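Local coordinates for protein Cif-like 1 (Burkholderia cenocepacia, PDB 7JQY) that probably hydrolyses epoxides, as a Cif-like enzyme of the alpha/beta hydrolase fold that assembles into an octamer, at residues L54-M68 with V78-D90. The protein carries 1 engineered substitution. Numbering follows the deposited sequence.
Sequences LHGWPQTWYTWRHVM and VVAVDYRGAGESD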
# COMPACT_ATOMS: atom_id res chain seq x y z
N LEU B 54 -32.32 19.45 2.31
CA LEU B 54 -31.85 18.16 1.82
C LEU B 54 -30.68 18.38 0.87
O LEU B 54 -30.85 18.94 -0.23
CB LEU B 54 -32.98 17.39 1.12
CG LEU B 54 -34.22 16.99 1.94
CD1 LEU B 54 -35.24 16.31 1.04
CD2 LEU B 54 -33.85 16.09 3.14
N HIS B 55 -29.51 17.90 1.28
CA HIS B 55 -28.28 17.94 0.51
C HIS B 55 -28.33 16.95 -0.66
O HIS B 55 -29.31 16.23 -0.86
CB HIS B 55 -27.10 17.59 1.41
CG HIS B 55 -27.13 16.17 1.88
ND1 HIS B 55 -26.73 15.12 1.08
CD2 HIS B 55 -27.59 15.62 3.02
CE1 HIS B 55 -26.91 13.99 1.73
NE2 HIS B 55 -27.43 14.26 2.91
N GLY B 56 -27.24 16.88 -1.42
CA GLY B 56 -27.11 15.94 -2.51
C GLY B 56 -25.81 15.16 -2.44
O GLY B 56 -25.26 14.91 -1.35
N TRP B 57 -25.34 14.72 -3.62
CA TRP B 57 -24.09 14.00 -3.79
C TRP B 57 -23.03 14.93 -4.38
O TRP B 57 -23.32 15.66 -5.34
CB TRP B 57 -24.26 12.79 -4.72
CG TRP B 57 -23.11 11.83 -4.65
CD1 TRP B 57 -23.03 10.69 -3.89
CD2 TRP B 57 -21.85 11.94 -5.34
NE1 TRP B 57 -21.81 10.08 -4.07
CE2 TRP B 57 -21.07 10.83 -4.95
CE3 TRP B 57 -21.31 12.87 -6.24
CZ2 TRP B 57 -19.77 10.63 -5.44
CZ3 TRP B 57 -20.03 12.67 -6.71
CH2 TRP B 57 -19.27 11.56 -6.31
N PRO B 58 -21.80 14.94 -3.85
CA PRO B 58 -21.33 14.18 -2.68
C PRO B 58 -21.34 15.05 -1.44
O PRO B 58 -20.31 15.60 -1.07
CB PRO B 58 -19.90 13.82 -3.06
CG PRO B 58 -19.44 15.00 -3.96
CD PRO B 58 -20.71 15.74 -4.42
N GLN B 59 -22.49 15.18 -0.79
CA GLN B 59 -22.65 16.16 0.27
C GLN B 59 -23.25 15.51 1.51
O GLN B 59 -23.59 14.32 1.53
CB GLN B 59 -23.53 17.33 -0.20
CG GLN B 59 -23.09 17.89 -1.56
CD GLN B 59 -23.87 19.11 -1.96
OE1 GLN B 59 -25.11 19.09 -2.01
NE2 GLN B 59 -23.16 20.20 -2.20
N THR B 60 -23.31 16.30 2.58
CA THR B 60 -24.01 15.99 3.81
C THR B 60 -24.78 17.24 4.20
O THR B 60 -24.77 18.24 3.48
CB THR B 60 -23.05 15.58 4.93
OG1 THR B 60 -22.20 16.70 5.22
CG2 THR B 60 -22.21 14.37 4.55
N TRP B 61 -25.39 17.20 5.39
CA TRP B 61 -26.03 18.40 5.95
C TRP B 61 -25.08 19.59 5.96
O TRP B 61 -25.52 20.74 5.90
CB TRP B 61 -26.52 18.12 7.37
CG TRP B 61 -25.41 18.07 8.37
CD1 TRP B 61 -24.73 16.97 8.80
CD2 TRP B 61 -24.81 19.20 9.04
NE1 TRP B 61 -23.75 17.33 9.70
CE2 TRP B 61 -23.78 18.69 9.87
CE3 TRP B 61 -25.04 20.58 9.03
CZ2 TRP B 61 -23.00 19.51 10.67
CZ3 TRP B 61 -24.26 21.39 9.84
CH2 TRP B 61 -23.24 20.85 10.64
N TYR B 62 -23.77 19.33 6.06
CA TYR B 62 -22.78 20.38 6.24
C TYR B 62 -22.82 21.42 5.12
O TYR B 62 -22.29 22.52 5.29
CB TYR B 62 -21.39 19.74 6.34
CG TYR B 62 -20.21 20.69 6.56
CD1 TYR B 62 -19.91 21.19 7.82
CD2 TYR B 62 -19.39 21.06 5.49
CE1 TYR B 62 -18.82 22.04 8.02
CE2 TYR B 62 -18.30 21.90 5.68
CZ TYR B 62 -18.03 22.40 6.94
OH TYR B 62 -16.95 23.24 7.13
N THR B 63 -23.44 21.10 3.98
CA THR B 63 -23.48 22.06 2.89
C THR B 63 -24.38 23.26 3.20
O THR B 63 -24.21 24.31 2.59
CB THR B 63 -23.92 21.38 1.59
OG1 THR B 63 -23.58 22.22 0.48
CG2 THR B 63 -25.41 21.10 1.56
N TRP B 64 -25.29 23.14 4.17
CA TRP B 64 -26.20 24.20 4.56
C TRP B 64 -25.65 25.06 5.69
O TRP B 64 -26.41 25.84 6.27
CB TRP B 64 -27.55 23.62 4.97
CG TRP B 64 -28.15 22.73 3.92
CD1 TRP B 64 -28.20 21.38 3.93
CD2 TRP B 64 -28.76 23.15 2.69
NE1 TRP B 64 -28.81 20.91 2.79
CE2 TRP B 64 -29.17 21.98 2.01
CE3 TRP B 64 -29.00 24.39 2.10
CZ2 TRP B 64 -29.81 22.02 0.77
CZ3 TRP B 64 -29.64 24.43 0.86
CH2 TRP B 64 -30.03 23.25 0.21
N ARG B 65 -24.36 24.94 6.00
CA ARG B 65 -23.81 25.56 7.20
C ARG B 65 -23.97 27.07 7.20
O ARG B 65 -24.13 27.67 8.28
CB ARG B 65 -22.34 25.19 7.34
CG ARG B 65 -21.48 25.70 6.22
CD ARG B 65 -20.16 24.96 6.17
NE ARG B 65 -19.36 25.38 5.03
CZ ARG B 65 -19.48 24.87 3.81
NH1 ARG B 65 -20.37 23.90 3.58
NH2 ARG B 65 -18.70 25.33 2.83
N HIS B 66 -23.94 27.71 6.03
CA HIS B 66 -24.05 29.16 5.94
C HIS B 66 -25.48 29.62 5.74
O HIS B 66 -25.72 30.83 5.75
CB HIS B 66 -23.20 29.70 4.79
CG HIS B 66 -21.73 29.46 4.96
ND1 HIS B 66 -21.01 29.98 6.01
CD2 HIS B 66 -20.85 28.74 4.22
CE1 HIS B 66 -19.75 29.61 5.90
NE2 HIS B 66 -19.62 28.85 4.82
N VAL B 67 -26.42 28.69 5.58
CA VAL B 67 -27.82 29.03 5.38
C VAL B 67 -28.64 28.83 6.65
O VAL B 67 -29.50 29.66 6.97
CB VAL B 67 -28.39 28.20 4.21
CG1 VAL B 67 -29.90 28.34 4.13
CG2 VAL B 67 -27.75 28.65 2.89
N MET B 68 -28.36 27.78 7.42
CA MET B 68 -29.17 27.48 8.60
C MET B 68 -29.18 28.57 9.67
O MET B 68 -30.23 28.74 10.32
CB MET B 68 -28.72 26.15 9.22
CG MET B 68 -28.73 25.01 8.23
SD MET B 68 -27.59 23.68 8.67
CE MET B 68 -28.30 23.13 10.22
N VAL B 78 -35.07 24.86 11.74
CA VAL B 78 -34.25 24.28 10.68
C VAL B 78 -33.96 22.82 10.97
O VAL B 78 -33.57 22.46 12.09
CB VAL B 78 -32.96 25.08 10.48
CG1 VAL B 78 -32.26 24.62 9.21
CG2 VAL B 78 -33.26 26.58 10.40
N VAL B 79 -34.15 21.97 9.97
CA VAL B 79 -33.84 20.55 10.04
C VAL B 79 -33.03 20.20 8.80
O VAL B 79 -33.60 20.02 7.71
CB VAL B 79 -35.09 19.68 10.14
CG1 VAL B 79 -34.72 18.20 10.15
CG2 VAL B 79 -35.89 20.05 11.38
N ALA B 80 -31.71 20.07 8.94
CA ALA B 80 -30.84 19.65 7.86
C ALA B 80 -30.53 18.17 8.07
O ALA B 80 -29.92 17.80 9.08
CB ALA B 80 -29.55 20.48 7.82
N VAL B 81 -30.96 17.34 7.13
CA VAL B 81 -30.97 15.89 7.29
C VAL B 81 -29.87 15.27 6.44
O VAL B 81 -29.68 15.65 5.27
CB VAL B 81 -32.35 15.30 6.89
CG1 VAL B 81 -32.42 13.83 7.23
CG2 VAL B 81 -33.46 16.08 7.55
N ASP B 82 -29.14 14.32 7.02
CA ASP B 82 -28.38 13.36 6.22
C ASP B 82 -29.35 12.30 5.74
O ASP B 82 -29.81 11.48 6.55
CB ASP B 82 -27.26 12.71 7.05
CG ASP B 82 -26.09 13.66 7.33
OD1 ASP B 82 -25.88 14.63 6.56
OD2 ASP B 82 -25.36 13.39 8.32
N TYR B 83 -29.67 12.28 4.44
CA TYR B 83 -30.67 11.32 4.01
C TYR B 83 -30.10 9.90 4.04
O TYR B 83 -28.92 9.69 4.32
CB TYR B 83 -31.25 11.66 2.62
CG TYR B 83 -30.30 11.86 1.45
CD1 TYR B 83 -29.31 10.94 1.14
CD2 TYR B 83 -30.46 12.96 0.61
CE1 TYR B 83 -28.47 11.13 0.05
CE2 TYR B 83 -29.64 13.16 -0.47
CZ TYR B 83 -28.65 12.25 -0.76
OH TYR B 83 -27.84 12.47 -1.85
N ARG B 84 -30.97 8.92 3.78
CA ARG B 84 -30.61 7.51 3.84
C ARG B 84 -29.31 7.25 3.08
O ARG B 84 -29.19 7.61 1.90
CB ARG B 84 -31.74 6.63 3.28
CG ARG B 84 -31.39 5.13 3.20
CD ARG B 84 -32.50 4.30 2.51
NE ARG B 84 -33.76 4.38 3.24
CZ ARG B 84 -34.49 3.34 3.64
NH1 ARG B 84 -35.62 3.55 4.30
NH2 ARG B 84 -34.10 2.10 3.38
N GLY B 85 -28.33 6.68 3.78
CA GLY B 85 -27.06 6.32 3.19
C GLY B 85 -25.97 7.37 3.28
O GLY B 85 -24.81 7.07 2.98
N ALA B 86 -26.29 8.60 3.68
CA ALA B 86 -25.34 9.69 3.65
C ALA B 86 -24.93 10.17 5.04
O ALA B 86 -25.72 10.12 5.99
CB ALA B 86 -25.91 10.88 2.87
N GLY B 87 -23.72 10.72 5.12
CA GLY B 87 -23.28 11.33 6.35
C GLY B 87 -23.26 10.31 7.48
O GLY B 87 -22.76 9.19 7.32
N GLU B 88 -23.83 10.70 8.61
CA GLU B 88 -23.90 9.87 9.80
C GLU B 88 -25.15 8.99 9.84
O GLU B 88 -25.41 8.35 10.86
CB GLU B 88 -23.84 10.76 11.04
CG GLU B 88 -22.57 11.59 11.11
CD GLU B 88 -21.33 10.71 11.20
OE1 GLU B 88 -21.27 9.83 12.10
OE2 GLU B 88 -20.41 10.88 10.38
N SER B 89 -25.92 8.96 8.76
CA SER B 89 -27.11 8.12 8.74
C SER B 89 -26.75 6.67 8.43
O SER B 89 -25.63 6.35 8.01
CB SER B 89 -28.09 8.66 7.70
OG SER B 89 -28.71 9.84 8.19
N ASP B 90 -27.70 5.77 8.70
CA ASP B 90 -27.50 4.36 8.39
C ASP B 90 -27.37 4.16 6.88
O ASP B 90 -27.81 4.98 6.07
CB ASP B 90 -28.66 3.53 8.94
CG ASP B 90 -28.55 3.31 10.45
OD1 ASP B 90 -27.54 3.78 11.03
OD2 ASP B 90 -29.47 2.71 11.03
O HOH W 1 -29.35 18.23 4.30
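Beyond L54 and V81, on neighbouring parallel strands, the two chains separate, and a water bridges them, accepting from H55 N (3.0 Å) and donating to V81 O. The chain from H55, ending in a 3-10 turn at 61-63, then folds back over strand 78-82, bringing the W61 and A80 CA atoms within 5.3 Å, with T60 beside the type II' turn from A86 to S89, which contains G87.

H55 adopts a chi1 of 67°, CG wedged between its backbone N and carbonyl carbon, which turns the imidazole toward Y83. T60 CA covers one ring face and the Y83 ring the other, obliquely, with centroids 4.2 Å apart. ND1 donates to G56 O (2.8 Å), which lies in the ring plane; NE2 accepts only a weak bond from Y83 N.

W61 N donates to D82 OD1 (2.9 Å, 163°), meeting it nearly along the C-O axis, and W61 CD1 presents its ring edge to the same oxygen. OD2 accepts E88 N from above the carboxylate plane and also bonds H39. Farther along, M68 bends at chi3 (63°), its CE lying on A80 CB at 3.8 Å; its CG meets V78 CG1.

The sequence HGWP, with a cis bond before P58, matches the HGXP motif of epoxide hydrolases, which contributes to the oxyanion hole. Held firmly through ND1, only weakly through NE2, and covered on both faces, H55 probably steadies this loop, while D82 ties it to the neighbouring strand and turn.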